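Local coordinates for cyclodipeptide synthase, BtCDPS (Bacillus thermoamylovorans, PDB 6ZTU), which probably makes cyclodipeptides by joining two aminoacyl groups, as enzymes of the cyclodipeptide synthase family do with aminoacyl-tRNAs, at residues A[34-39]-A[87-92]; A[14-19]-A[209-214]; A[145-150]-A[168-173]; A[7-12]-A[45-50]. All coordinates share one frame; numbering follows the deposited sequence.

Contact 1 of 4, residues A[34-39]-A[87-92]; sequences SPFNSK and RKEIRR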
loop_
_atom_site.group_PDB
_atom_site.type_symbol
_atom_site.label_atom_id
_atom_site.label_comp_id
_atom_site.label_asym_id
_atom_site.label_seq_id
_atom_site.Cartn_x
_atom_site.Cartn_y
_atom_site.Cartn_z
ATOM N N SER A 34 0.471 -5.387 -3.171
ATOM C CA SER A 34 1.900 -5.408 -2.887
ATOM C C SER A 34 2.630 -6.248 -3.930
ATOM O O SER A 34 2.181 -7.353 -4.243
ATOM C CB SER A 34 2.150 -5.969 -1.483
ATOM O OG SER A 34 3.451 -5.646 -1.044
ATOM N N PRO A 35 3.742 -5.763 -4.488
ATOM C CA PRO A 35 4.459 -6.534 -5.507
ATOM C C PRO A 35 5.315 -7.640 -4.905
ATOM O O PRO A 35 5.842 -7.520 -3.798
ATOM C CB PRO A 35 5.335 -5.473 -6.188
ATOM C CG PRO A 35 5.644 -4.509 -5.081
ATOM C CD PRO A 35 4.363 -4.447 -4.258
ATOM N N PHE A 36 5.453 -8.727 -5.673
ATOM C CA PHE A 36 6.280 -9.876 -5.284
ATOM C C PHE A 36 5.786 -10.482 -3.975
ATOM O O PHE A 36 6.565 -10.862 -3.097
ATOM C CB PHE A 36 7.755 -9.486 -5.208
ATOM C CG PHE A 36 8.178 -8.590 -6.329
ATOM C CD1 PHE A 36 8.052 -9.011 -7.642
ATOM C CD2 PHE A 36 8.662 -7.318 -6.082
ATOM C CE1 PHE A 36 8.420 -8.188 -8.687
ATOM C CE2 PHE A 36 9.038 -6.487 -7.130
ATOM C CZ PHE A 36 8.911 -6.926 -8.431
ATOM N N ASN A 37 4.468 -10.573 -3.857
ATOM C CA ASN A 37 3.803 -11.098 -2.675
ATOM C C ASN A 37 2.792 -12.126 -3.154
ATOM O O ASN A 37 1.844 -11.776 -3.861
ATOM C CB ASN A 37 3.126 -9.966 -1.889
ATOM C CG ASN A 37 2.456 -10.450 -0.619
ATOM O OD1 ASN A 37 1.957 -11.569 -0.551
ATOM N ND2 ASN A 37 2.442 -9.603 0.397
ATOM N N SER A 38 2.985 -13.389 -2.758
ATOM C CA SER A 38 2.167 -14.474 -3.295
ATOM C C SER A 38 0.694 -14.343 -2.931
ATOM O O SER A 38 -0.148 -14.962 -3.591
ATOM C CB SER A 38 2.693 -15.826 -2.803
ATOM O OG SER A 38 3.106 -15.743 -1.449
ATOM N N LYS A 39 0.367 -13.564 -1.898
ATOM C CA LYS A 39 -1.024 -13.382 -1.495
ATOM C C LYS A 39 -1.890 -12.866 -2.640
ATOM O O LYS A 39 -3.071 -13.223 -2.735
ATOM C CB LYS A 39 -1.086 -12.416 -0.314
ATOM C CG LYS A 39 -2.480 -12.088 0.173
ATOM C CD LYS A 39 -2.793 -12.887 1.400
ATOM C CE LYS A 39 -4.110 -12.500 2.011
ATOM N NZ LYS A 39 -4.472 -13.578 2.954
ATOM N N ARG A 87 8.106 -4.538 -14.312
ATOM C CA ARG A 87 7.171 -4.322 -15.417
ATOM C C ARG A 87 6.215 -5.498 -15.577
ATOM O O ARG A 87 5.010 -5.312 -15.780
ATOM C CB ARG A 87 7.936 -4.083 -16.722
ATOM C CG ARG A 87 8.596 -2.712 -16.838
ATOM C CD ARG A 87 9.237 -2.535 -18.217
ATOM N NE ARG A 87 10.694 -2.427 -18.141
ATOM C CZ ARG A 87 11.536 -3.346 -18.608
ATOM N NH1 ARG A 87 11.070 -4.446 -19.187
ATOM N NH2 ARG A 87 12.846 -3.167 -18.491
ATOM N N LYS A 88 6.735 -6.720 -15.459
ATOM C CA LYS A 88 5.909 -7.912 -15.599
ATOM C C LYS A 88 4.934 -8.067 -14.439
ATOM O O LYS A 88 3.776 -8.456 -14.639
ATOM C CB LYS A 88 6.808 -9.140 -15.706
ATOM C CG LYS A 88 6.061 -10.441 -15.855
ATOM C CD LYS A 88 6.697 -11.521 -15.001
ATOM C CE LYS A 88 6.712 -12.849 -15.727
ATOM N NZ LYS A 88 6.793 -13.998 -14.783
ATOM N N GLU A 89 5.392 -7.797 -13.215
ATOM C CA GLU A 89 4.518 -7.918 -12.050
ATOM C C GLU A 89 3.392 -6.889 -12.093
ATOM O O GLU A 89 2.227 -7.221 -11.847
ATOM C CB GLU A 89 5.353 -7.774 -10.772
ATOM C CG GLU A 89 4.572 -7.834 -9.471
ATOM C CD GLU A 89 4.268 -9.248 -9.032
ATOM O OE1 GLU A 89 4.382 -10.170 -9.870
ATOM O OE2 GLU A 89 3.910 -9.435 -7.847
ATOM N N ILE A 90 3.715 -5.639 -12.422
ATOM C CA ILE A 90 2.696 -4.594 -12.477
ATOM C C ILE A 90 1.678 -4.881 -13.578
ATOM O O ILE A 90 0.475 -4.641 -13.409
ATOM C CB ILE A 90 3.364 -3.216 -12.656
ATOM C CG1 ILE A 90 4.348 -2.935 -11.512
ATOM C CG2 ILE A 90 2.327 -2.109 -12.743
ATOM C CD1 ILE A 90 3.826 -3.283 -10.133
ATOM N N ARG A 91 2.129 -5.402 -14.721
ATOM C CA ARG A 91 1.184 -5.737 -15.781
ATOM C C ARG A 91 0.251 -6.862 -15.348
ATOM O O ARG A 91 -0.943 -6.843 -15.671
ATOM C CB ARG A 91 1.936 -6.112 -17.058
ATOM C CG ARG A 91 2.644 -4.941 -17.717
ATOM C CD ARG A 91 3.324 -5.366 -19.012
ATOM N NE ARG A 91 2.342 -5.733 -20.028
ATOM C CZ ARG A 91 1.745 -4.863 -20.838
ATOM N NH1 ARG A 91 2.029 -3.567 -20.752
ATOM N NH2 ARG A 91 0.863 -5.287 -21.735
ATOM N N ARG A 92 0.769 -7.834 -14.590
ATOM C CA ARG A 92 -0.086 -8.892 -14.055
ATOM C C ARG A 92 -1.134 -8.318 -13.105
ATOM O O ARG A 92 -2.324 -8.639 -13.204
ATOM C CB ARG A 92 0.764 -9.953 -13.348
ATOM C CG ARG A 92 -0.030 -11.161 -12.865
ATOM C CD ARG A 92 0.849 -12.219 -12.185
ATOM N NE ARG A 92 1.496 -11.725 -10.969
ATOM C CZ ARG A 92 0.985 -11.817 -9.738
ATOM N NH1 ARG A 92 -0.196 -12.395 -9.529
ATOM N NH2 ARG A 92 1.661 -11.328 -8.702
#
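The ring of F36 and the carboxylate of E89 lie nearly parallel, their planes 20° apart, but the ring is met obliquely: E89 CB comes to 3.7 Å from F36 CE1. P35 CB sits over one face of the same ring, 3.8 Å above its plane and offset toward the rim. The guanidinium of R92 presents its edge to the carboxyl carbon of E89. One bond ties loop to helix, from F36 N to E89 OE2 at 2.8 Å; the donor arrives from above the carboxylate plane, 46° out of it. E89 gets there with CG anti to its backbone N and a bend at chi2 of 82°. One turn later on the helix, R92 NH2 forms a salt bridge to E89 OE2 at 3.1 Å and also donates to OE1, so the buried carboxylate has its charge answered and is likely to stay ionised. Replacing E89 by an alanine would probably leave F36 N without its acceptor and R92 without its partner on the helix. Beyond the pair, an Asx turn, K39 N to N37 OD1, shapes the loop. This loop links strand 28-32 to helix 42-55 and rests on helix 79-103; R92 NH1 also bonds F40 O, P35 O accepts from R154 of helix 137-157, and N37 touches Y200 of strand 196-200.

Contact 2 of 4, residues A[14-19]-A[209-214]; sequences PLSRNC and KIKNSE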
loop_
_atom_site.group_PDB
_atom_site.type_symbol
_atom_site.label_atom_id
_atom_site.label_comp_id
_atom_site.label_asym_id
_atom_site.label_seq_id
_atom_site.Cartn_x
_atom_site.Cartn_y
_atom_site.Cartn_z
ATOM N N PRO A 14 -10.324 -1.730 11.908
ATOM C CA PRO A 14 -9.831 -0.372 11.664
ATOM C C PRO A 14 -8.608 -0.058 12.508
ATOM O O PRO A 14 -8.437 -0.570 13.616
ATOM C CB PRO A 14 -11.015 0.505 12.081
ATOM C CG PRO A 14 -11.607 -0.274 13.229
ATOM C CD PRO A 14 -11.521 -1.724 12.766
ATOM N N LEU A 15 -7.754 0.812 11.963
ATOM C CA LEU A 15 -6.567 1.249 12.695
ATOM C C LEU A 15 -6.939 2.109 13.899
ATOM O O LEU A 15 -6.310 2.009 14.958
ATOM C CB LEU A 15 -5.622 2.001 11.754
ATOM C CG LEU A 15 -4.436 2.747 12.374
ATOM C CD1 LEU A 15 -3.435 1.781 13.006
ATOM C CD2 LEU A 15 -3.768 3.675 11.349
ATOM N N SER A 16 -7.972 2.935 13.766
ATOM C CA SER A 16 -8.417 3.802 14.846
ATOM C C SER A 16 -9.923 3.981 14.735
ATOM O O SER A 16 -10.552 3.539 13.771
ATOM C CB SER A 16 -7.734 5.167 14.777
ATOM O OG SER A 16 -8.214 5.866 13.636
ATOM N N ARG A 17 -10.504 4.659 15.730
ATOM C CA ARG A 17 -11.943 4.918 15.676
ATOM C C ARG A 17 -12.297 5.880 14.551
ATOM O O ARG A 17 -13.390 5.793 13.981
ATOM C CB ARG A 17 -12.435 5.463 17.016
ATOM C CG ARG A 17 -12.350 4.446 18.141
ATOM C CD ARG A 17 -13.336 3.328 17.932
ATOM N NE ARG A 17 -13.303 2.412 19.071
ATOM C CZ ARG A 17 -13.970 1.268 19.133
ATOM N NH1 ARG A 17 -14.734 0.881 18.118
ATOM N NH2 ARG A 17 -13.861 0.504 20.211
ATOM N N ASN A 18 -11.384 6.785 14.200
ATOM C CA ASN A 18 -11.623 7.639 13.041
ATOM C C ASN A 18 -11.632 6.822 11.753
ATOM O O ASN A 18 -12.473 7.049 10.868
ATOM C CB ASN A 18 -10.573 8.744 12.981
ATOM C CG ASN A 18 -10.925 9.818 11.959
ATOM O OD1 ASN A 18 -10.254 9.973 10.936
ATOM N ND2 ASN A 18 -11.983 10.561 12.232
ATOM N N CYS A 19 -10.715 5.852 11.632
ATOM C CA CYS A 19 -10.718 4.996 10.451
ATOM C C CYS A 19 -12.027 4.222 10.361
ATOM O O CYS A 19 -12.565 4.006 9.266
ATOM C CB CYS A 19 -9.528 4.029 10.476
ATOM S SG CYS A 19 -7.920 4.786 10.727
ATOM N N LYS A 209 1.666 4.092 15.637
ATOM C CA LYS A 209 2.411 5.145 16.313
ATOM C C LYS A 209 1.940 6.522 15.876
ATOM O O LYS A 209 1.832 7.435 16.695
ATOM C CB LYS A 209 3.904 4.982 16.044
ATOM C CG LYS A 209 4.459 3.651 16.498
ATOM C CD LYS A 209 5.962 3.730 16.612
ATOM C CE LYS A 209 6.538 2.445 17.189
ATOM N NZ LYS A 209 6.601 1.402 16.140
ATOM N N ILE A 210 1.687 6.699 14.578
ATOM C CA ILE A 210 1.130 7.960 14.103
ATOM C C ILE A 210 -0.185 8.272 14.809
ATOM O O ILE A 210 -0.424 9.411 15.227
ATOM C CB ILE A 210 0.972 7.910 12.572
ATOM C CG1 ILE A 210 2.358 7.862 11.916
ATOM C CG2 ILE A 210 0.184 9.111 12.064
ATOM C CD1 ILE A 210 2.324 7.628 10.410
ATOM N N LYS A 211 -1.050 7.265 14.980
ATOM C CA LYS A 211 -2.338 7.490 15.632
ATOM C C LYS A 211 -2.197 7.697 17.135
ATOM O O LYS A 211 -3.129 8.196 17.782
ATOM C CB LYS A 211 -3.270 6.313 15.345
ATOM C CG LYS A 211 -3.936 6.372 13.982
ATOM C CD LYS A 211 -4.845 7.601 13.894
ATOM C CE LYS A 211 -5.498 7.715 12.537
ATOM N NZ LYS A 211 -6.648 8.670 12.588
ATOM N N ASN A 212 -1.063 7.306 17.706
ATOM C CA ASN A 212 -0.725 7.599 19.087
ATOM C C ASN A 212 -0.077 8.973 19.243
ATOM O O ASN A 212 0.444 9.271 20.322
ATOM C CB ASN A 212 0.209 6.519 19.626
ATOM C CG ASN A 212 0.150 6.396 21.129
ATOM O OD1 ASN A 212 -0.918 6.525 21.733
ATOM N ND2 ASN A 212 1.301 6.154 21.746
ATOM N N SER A 213 -0.061 9.780 18.174
ATOM C CA SER A 213 0.472 11.154 18.171
ATOM C C SER A 213 1.958 11.208 18.519
ATOM O O SER A 213 2.404 12.089 19.260
ATOM C CB SER A 213 -0.325 12.059 19.112
ATOM O OG SER A 213 -1.712 11.892 18.910
ATOM N N GLU A 214 2.736 10.270 17.978
ATOM C CA GLU A 214 4.156 10.157 18.289
ATOM C C GLU A 214 5.064 10.930 17.332
ATOM O O GLU A 214 6.275 10.999 17.582
ATOM C CB GLU A 214 4.559 8.677 18.328
ATOM C CG GLU A 214 3.943 7.933 19.538
ATOM C CD GLU A 214 4.323 6.473 19.602
ATOM O OE1 GLU A 214 5.435 6.119 19.152
ATOM O OE2 GLU A 214 3.512 5.674 20.111
#
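K211 reaches S16 through two consecutive turns of its chain: its first torsion sets CG beside the backbone N, chi2 of -63° bends the chain, and from there it runs extended to NZ. In S16 a chi1 of 69° places OG between the backbone N and the carbonyl carbon. The two groups meet in a weak hydrogen bond, K211 NZ to S16 OG at 3.4 Å. That same oxygen has a firmer partner, C19 N at 3.2 Å with an N-H...O angle of 164°, which makes S16 the N-cap of helix 17-25. One serine oxygen therefore caps a helix and receives a lysine from the far segment. The carbon part of K211 carries most of the rest of the contact: its CG lies 3.8 Å from L15 CD2, where the two side chains cross obliquely, and its CE is 4.2 Å from C19 SG. Farther out, N18 CB approaches K211 NZ at 3.9 Å. Just past K211, helix 205-211 closes in a Schellman motif, with S213 at positive phi, E214 N bonded to K209 O and S213 N to I210 O. This is surface packing between the start of helix 17-25 and the end of helix 205-211. M219, in the loop before strand 223-229, touches both L15 and K211, while L15 pairs by its backbone with Y225 of that strand.

Contact 3 of 4, residues A[145-150]-A[168-173]; sequences AMSHDA and NMLFHA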
loop_
_atom_site.group_PDB
_atom_site.type_symbol
_atom_site.label_atom_id
_atom_site.label_comp_id
_atom_site.label_asym_id
_atom_site.label_seq_id
_atom_site.Cartn_x
_atom_site.Cartn_y
_atom_site.Cartn_z
ATOM N N ALA A 145 12.207 0.146 9.695
ATOM C CA ALA A 145 11.543 -1.093 10.074
ATOM C C ALA A 145 10.546 -1.541 9.009
ATOM O O ALA A 145 10.411 -2.743 8.747
ATOM C CB ALA A 145 10.842 -0.931 11.423
ATOM N N MET A 146 9.807 -0.599 8.411
ATOM C CA MET A 146 8.955 -0.966 7.283
ATOM C C MET A 146 9.792 -1.530 6.147
ATOM O O MET A 146 9.369 -2.459 5.450
ATOM C CB MET A 146 8.162 0.246 6.785
ATOM C CG MET A 146 6.947 0.566 7.600
ATOM S SD MET A 146 5.928 1.829 6.787
ATOM C CE MET A 146 5.218 0.880 5.448
ATOM N N SER A 147 10.975 -0.955 5.935
ATOM C CA SER A 147 11.884 -1.450 4.904
ATOM C C SER A 147 12.338 -2.867 5.229
ATOM O O SER A 147 12.350 -3.751 4.363
ATOM C CB SER A 147 13.084 -0.506 4.792
ATOM O OG SER A 147 13.997 -0.976 3.814
ATOM N N HIS A 148 12.710 -3.097 6.484
ATOM C CA HIS A 148 13.105 -4.434 6.914
ATOM C C HIS A 148 11.984 -5.438 6.683
ATOM O O HIS A 148 12.225 -6.547 6.196
ATOM C CB HIS A 148 13.512 -4.391 8.388
ATOM C CG HIS A 148 14.245 -5.613 8.847
ATOM N ND1 HIS A 148 13.608 -6.809 9.103
ATOM C CD2 HIS A 148 15.561 -5.830 9.078
ATOM C CE1 HIS A 148 14.499 -7.709 9.478
ATOM N NE2 HIS A 148 15.692 -7.140 9.474
ATOM N N ASP A 149 10.749 -5.066 7.037
ATOM C CA ASP A 149 9.601 -5.942 6.809
ATOM C C ASP A 149 9.470 -6.292 5.336
ATOM O O ASP A 149 9.232 -7.452 4.974
ATOM C CB ASP A 149 8.309 -5.266 7.272
ATOM C CG ASP A 149 8.212 -5.121 8.773
ATOM O OD1 ASP A 149 9.037 -5.704 9.512
ATOM O OD2 ASP A 149 7.290 -4.393 9.202
ATOM N N ALA A 150 9.580 -5.280 4.470
ATOM C CA ALA A 150 9.438 -5.497 3.035
ATOM C C ALA A 150 10.514 -6.440 2.508
ATOM O O ALA A 150 10.232 -7.296 1.665
ATOM C CB ALA A 150 9.492 -4.157 2.292
ATOM N N ASN A 168 22.782 -1.044 4.152
ATOM C CA ASN A 168 22.726 -0.586 2.770
ATOM C C ASN A 168 21.523 -1.169 2.043
ATOM O O ASN A 168 20.922 -0.493 1.200
ATOM C CB ASN A 168 24.027 -0.929 2.043
ATOM C CG ASN A 168 24.980 0.253 1.983
ATOM O OD1 ASN A 168 25.695 0.548 2.948
ATOM N ND2 ASN A 168 24.983 0.948 0.852
ATOM N N MET A 169 21.138 -2.403 2.374
ATOM C CA MET A 169 19.903 -2.958 1.841
ATOM C C MET A 169 18.698 -2.171 2.348
ATOM O O MET A 169 17.814 -1.799 1.568
ATOM C CB MET A 169 19.783 -4.434 2.221
ATOM C CG MET A 169 20.695 -5.365 1.413
ATOM S SD MET A 169 20.806 -7.017 2.140
ATOM C CE MET A 169 19.118 -7.614 1.988
ATOM N N LEU A 170 18.658 -1.905 3.658
ATOM C CA LEU A 170 17.527 -1.190 4.250
ATOM C C LEU A 170 17.373 0.202 3.661
ATOM O O LEU A 170 16.250 0.652 3.390
ATOM C CB LEU A 170 17.702 -1.082 5.766
ATOM C CG LEU A 170 17.601 -2.367 6.580
ATOM C CD1 LEU A 170 17.902 -2.088 8.054
ATOM C CD2 LEU A 170 16.235 -2.998 6.422
ATOM N N PHE A 171 18.483 0.915 3.487
ATOM C CA PHE A 171 18.393 2.283 2.991
ATOM C C PHE A 171 18.053 2.315 1.510
ATOM O O PHE A 171 17.447 3.285 1.043
ATOM C CB PHE A 171 19.688 3.043 3.278
ATOM C CG PHE A 171 19.715 3.686 4.641
ATOM C CD1 PHE A 171 19.244 4.975 4.816
ATOM C CD2 PHE A 171 20.182 2.990 5.750
ATOM C CE1 PHE A 171 19.249 5.566 6.057
ATOM C CE2 PHE A 171 20.196 3.580 7.006
ATOM C CZ PHE A 171 19.730 4.872 7.161
ATOM N N HIS A 172 18.417 1.273 0.756
ATOM C CA HIS A 172 18.003 1.220 -0.641
ATOM C C HIS A 172 16.512 0.935 -0.758
ATOM O O HIS A 172 15.794 1.617 -1.501
ATOM C CB HIS A 172 18.810 0.170 -1.401
ATOM C CG HIS A 172 18.665 0.263 -2.892
ATOM N ND1 HIS A 172 19.056 1.372 -3.607
ATOM C CD2 HIS A 172 18.174 -0.615 -3.796
ATOM C CE1 HIS A 172 18.815 1.173 -4.891
ATOM N NE2 HIS A 172 18.283 -0.027 -5.034
ATOM N N ALA A 173 16.026 -0.071 -0.020
ATOM C CA ALA A 173 14.614 -0.430 -0.064
ATOM C C ALA A 173 13.708 0.598 0.615
ATOM O O ALA A 173 12.506 0.620 0.330
ATOM C CB ALA A 173 14.399 -1.793 0.579
#
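L170 supplies both the apolar and the polar halves of this helix-helix packing in the cyclodipeptide synthase fold, where the axes of segments 145-150 and 168-173 approach to 8.6 Å at 99°. Its CD2 methyl rests against the backbone of the other helix, 3.5 Å from H148 CA, and reaches the base of that side chain at 3.6 Å from H148 CB; the imidazole is met obliquely. A chi1 of -68° sets L170 CG beside the backbone N, and CD2, not the branch that lies anti at chi2, faces H148. I165, in the loop leading into helix 167-191, touches both L170 and H148. The polar half is a buried hydroxyl with a backbone acceptor: S147, its OG anti to the backbone N, donates to L170 O at 2.8 Å, meeting the oxygen in the carbonyl plane, on a lone pair, at a C=O...O angle of 119°. Three residues on, A173 touches L151 of helix 137-157 and L71 of helix 68-74. The small side chains of S147 and A173 suit the close approach, since the S147 and L170 CA atoms are only 5.7 Å apart. A173 turns its methyl toward helix 137-157, with CB 3.4 Å from S147 OG.

Contact 4 of 4, residues A[7-12]-A[45-50]; sequences KDLFYV and IHQLID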
loop_
_atom_site.group_PDB
_atom_site.type_symbol
_atom_site.label_atom_id
_atom_site.label_comp_id
_atom_site.label_asym_id
_atom_site.label_seq_id
_atom_site.Cartn_x
_atom_site.Cartn_y
_atom_site.Cartn_z
ATOM N N LYS A 7 -20.495 -9.916 0.053
ATOM C CA LYS A 7 -20.600 -8.800 0.986
ATOM C C LYS A 7 -19.791 -9.037 2.254
ATOM O O LYS A 7 -19.222 -8.089 2.810
ATOM C CB LYS A 7 -22.069 -8.556 1.337
ATOM C CG LYS A 7 -22.481 -7.094 1.341
ATOM C CD LYS A 7 -22.483 -6.513 2.750
ATOM C CE LYS A 7 -22.702 -5.002 2.719
ATOM N NZ LYS A 7 -22.401 -4.355 4.031
ATOM N N ASP A 8 -19.724 -10.289 2.721
ATOM C CA ASP A 8 -19.046 -10.657 3.959
ATOM C C ASP A 8 -17.691 -11.310 3.714
ATOM O O ASP A 8 -17.133 -11.929 4.624
ATOM C CB ASP A 8 -19.926 -11.597 4.781
ATOM C CG ASP A 8 -21.046 -10.877 5.482
ATOM O OD1 ASP A 8 -21.956 -11.568 5.992
ATOM O OD2 ASP A 8 -21.022 -9.624 5.519
ATOM N N LEU A 9 -17.157 -11.186 2.500
ATOM C CA LEU A 9 -15.888 -11.819 2.159
ATOM C C LEU A 9 -14.780 -11.450 3.138
ATOM O O LEU A 9 -13.871 -12.253 3.376
ATOM C CB LEU A 9 -15.488 -11.405 0.746
ATOM C CG LEU A 9 -14.995 -12.418 -0.277
ATOM C CD1 LEU A 9 -15.744 -13.734 -0.168
ATOM C CD2 LEU A 9 -15.196 -11.792 -1.652
ATOM N N PHE A 10 -14.831 -10.248 3.711
ATOM C CA PHE A 10 -13.781 -9.779 4.602
ATOM C C PHE A 10 -14.367 -9.238 5.896
ATOM O O PHE A 10 -15.455 -8.653 5.913
ATOM C CB PHE A 10 -12.914 -8.695 3.926
ATOM C CG PHE A 10 -12.143 -9.196 2.743
ATOM C CD1 PHE A 10 -10.895 -9.780 2.912
ATOM C CD2 PHE A 10 -12.675 -9.108 1.456
ATOM C CE1 PHE A 10 -10.185 -10.257 1.819
ATOM C CE2 PHE A 10 -11.985 -9.586 0.371
ATOM C CZ PHE A 10 -10.736 -10.162 0.540
ATOM N N TYR A 11 -13.636 -9.446 6.984
ATOM C CA TYR A 11 -13.913 -8.788 8.247
ATOM C C TYR A 11 -12.909 -7.655 8.404
ATOM O O TYR A 11 -11.715 -7.843 8.167
ATOM C CB TYR A 11 -13.817 -9.761 9.428
ATOM C CG TYR A 11 -14.265 -9.116 10.720
ATOM C CD1 TYR A 11 -13.366 -8.412 11.514
ATOM C CD2 TYR A 11 -15.593 -9.178 11.129
ATOM C CE1 TYR A 11 -13.766 -7.800 12.690
ATOM C CE2 TYR A 11 -16.005 -8.566 12.301
ATOM C CZ TYR A 11 -15.088 -7.871 13.072
ATOM O OH TYR A 11 -15.480 -7.257 14.241
ATOM N N VAL A 12 -13.394 -6.487 8.803
ATOM C CA VAL A 12 -12.610 -5.256 8.769
ATOM C C VAL A 12 -12.137 -4.912 10.174
ATOM O O VAL A 12 -12.937 -4.895 11.119
ATOM C CB VAL A 12 -13.441 -4.109 8.167
ATOM C CG1 VAL A 12 -12.735 -2.776 8.356
ATOM C CG2 VAL A 12 -13.726 -4.395 6.700
ATOM N N ILE A 45 -7.207 -11.029 -5.774
ATOM C CA ILE A 45 -7.481 -9.694 -6.302
ATOM C C ILE A 45 -8.956 -9.573 -6.685
ATOM O O ILE A 45 -9.612 -8.563 -6.394
ATOM C CB ILE A 45 -6.529 -9.388 -7.477
ATOM C CG1 ILE A 45 -5.128 -9.065 -6.939
ATOM C CG2 ILE A 45 -7.062 -8.245 -8.330
ATOM C CD1 ILE A 45 -4.029 -9.034 -8.001
ATOM N N HIS A 46 -9.519 -10.623 -7.290
ATOM C CA HIS A 46 -10.949 -10.609 -7.584
ATOM C C HIS A 46 -11.781 -10.520 -6.310
ATOM O O HIS A 46 -12.771 -9.781 -6.255
ATOM C CB HIS A 46 -11.331 -11.846 -8.399
ATOM C CG HIS A 46 -11.161 -11.660 -9.877
ATOM N ND1 HIS A 46 -12.216 -11.365 -10.718
ATOM C CD2 HIS A 46 -10.056 -11.703 -10.660
ATOM C CE1 HIS A 46 -11.768 -11.245 -11.957
ATOM N NE2 HIS A 46 -10.461 -11.443 -11.948
ATOM N N GLN A 47 -11.390 -11.254 -5.266
ATOM C CA GLN A 47 -12.130 -11.184 -4.013
ATOM C C GLN A 47 -12.099 -9.773 -3.443
ATOM O O GLN A 47 -13.126 -9.253 -3.001
ATOM C CB GLN A 47 -11.551 -12.178 -3.011
ATOM C CG GLN A 47 -11.845 -13.628 -3.329
ATOM C CD GLN A 47 -11.644 -14.502 -2.111
ATOM O OE1 GLN A 47 -10.611 -14.427 -1.455
ATOM N NE2 GLN A 47 -12.637 -15.326 -1.794
ATOM N N LEU A 48 -10.922 -9.136 -3.452
ATOM C CA LEU A 48 -10.809 -7.771 -2.937
ATOM C C LEU A 48 -11.752 -6.831 -3.673
ATOM O O LEU A 48 -12.468 -6.033 -3.055
ATOM C CB LEU A 48 -9.373 -7.265 -3.069
ATOM C CG LEU A 48 -8.269 -7.878 -2.212
ATOM C CD1 LEU A 48 -6.935 -7.302 -2.651
ATOM C CD2 LEU A 48 -8.531 -7.578 -0.740
ATOM N N ILE A 49 -11.769 -6.924 -4.997
ATOM C CA ILE A 49 -12.529 -5.984 -5.807
ATOM C C ILE A 49 -14.014 -6.320 -5.779
ATOM O O ILE A 49 -14.857 -5.423 -5.732
ATOM C CB ILE A 49 -11.953 -5.955 -7.234
ATOM C CG1 ILE A 49 -10.570 -5.286 -7.222
ATOM C CG2 ILE A 49 -12.880 -5.217 -8.182
ATOM C CD1 ILE A 49 -9.768 -5.497 -8.484
ATOM N N ASP A 50 -14.363 -7.610 -5.780
ATOM C CA ASP A 50 -15.771 -7.991 -5.652
ATOM C C ASP A 50 -16.365 -7.479 -4.347
ATOM O O ASP A 50 -17.443 -6.876 -4.335
ATOM C CB ASP A 50 -15.924 -9.510 -5.732
ATOM C CG ASP A 50 -15.641 -10.052 -7.114
ATOM O OD1 ASP A 50 -15.701 -9.269 -8.082
ATOM O OD2 ASP A 50 -15.365 -11.266 -7.229
#
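F10 and L48 form the tightly packed, buried side of this contact, where the F10 ring crosses the leucine at about a right angle and its CZ lies 3.6 Å from L48 CD2. The methyl approaches the ring obliquely. On the same ring, CE2 is 3.6 Å from Q47 O, and that oxygen sits at the ring edge, near its plane, so the aromatic rim meets a helix carbonyl. A chi1 of -65° holds the F10 ring beside its own backbone N and carries it to the helix. L228 of strand 223-229 touches both F10 and L48, and W51 meets F10 edge-to-face, closing the cluster between sheet and helix 42-55. The more solvent-facing side is formed by L9 and Q47, both partly exposed, whose side chains cross at about a right angle. It is close at the carbonyl, with L9 CD2 3.5 Å from Q47 O, and slacker at the amide, where L9 CD1 and Q47 NE2 stand 3.9 Å apart. An alanine in place of F10 would probably open a gap beside L48 and leave W51 without its ring partner. Carbon atoms of L9 and F10 thus pack on L48 and on the carbonyl and amide of Q47, with no hydrogen bond between the segments. The chemistry implies van der Waals packing, while side-chain polarity is satisfied outside, as where Q47 OE1 accepts from Q230 NE2.

Overall arrangement
The four contacts lie around the mixed six-stranded sheet. Contacts 4 and 2 follow each other at the N-terminal end, on either end of edge strand 11-14, their centres 23 Å apart. Contact 4 joins the chain before that strand to helix 42-55; contact 1 uses the loop just before the same helix, and the nearest atoms of contacts 1 and 4 are about 5 Å apart. Along the chain contacts 1 and 4 interleave, as do 2 and 4; contact 3, pairing helices 137-157 and 167-191, follows both 1 and 4 and lies about 30 Å, centre to centre, from contact 4. Contact 2 spans nearly the whole chain. Contact 1 is nearest the bound hexanediol, the P35 side chain about 5 Å away, against about 10 Å for L48 and 11 Å for L15 and S147.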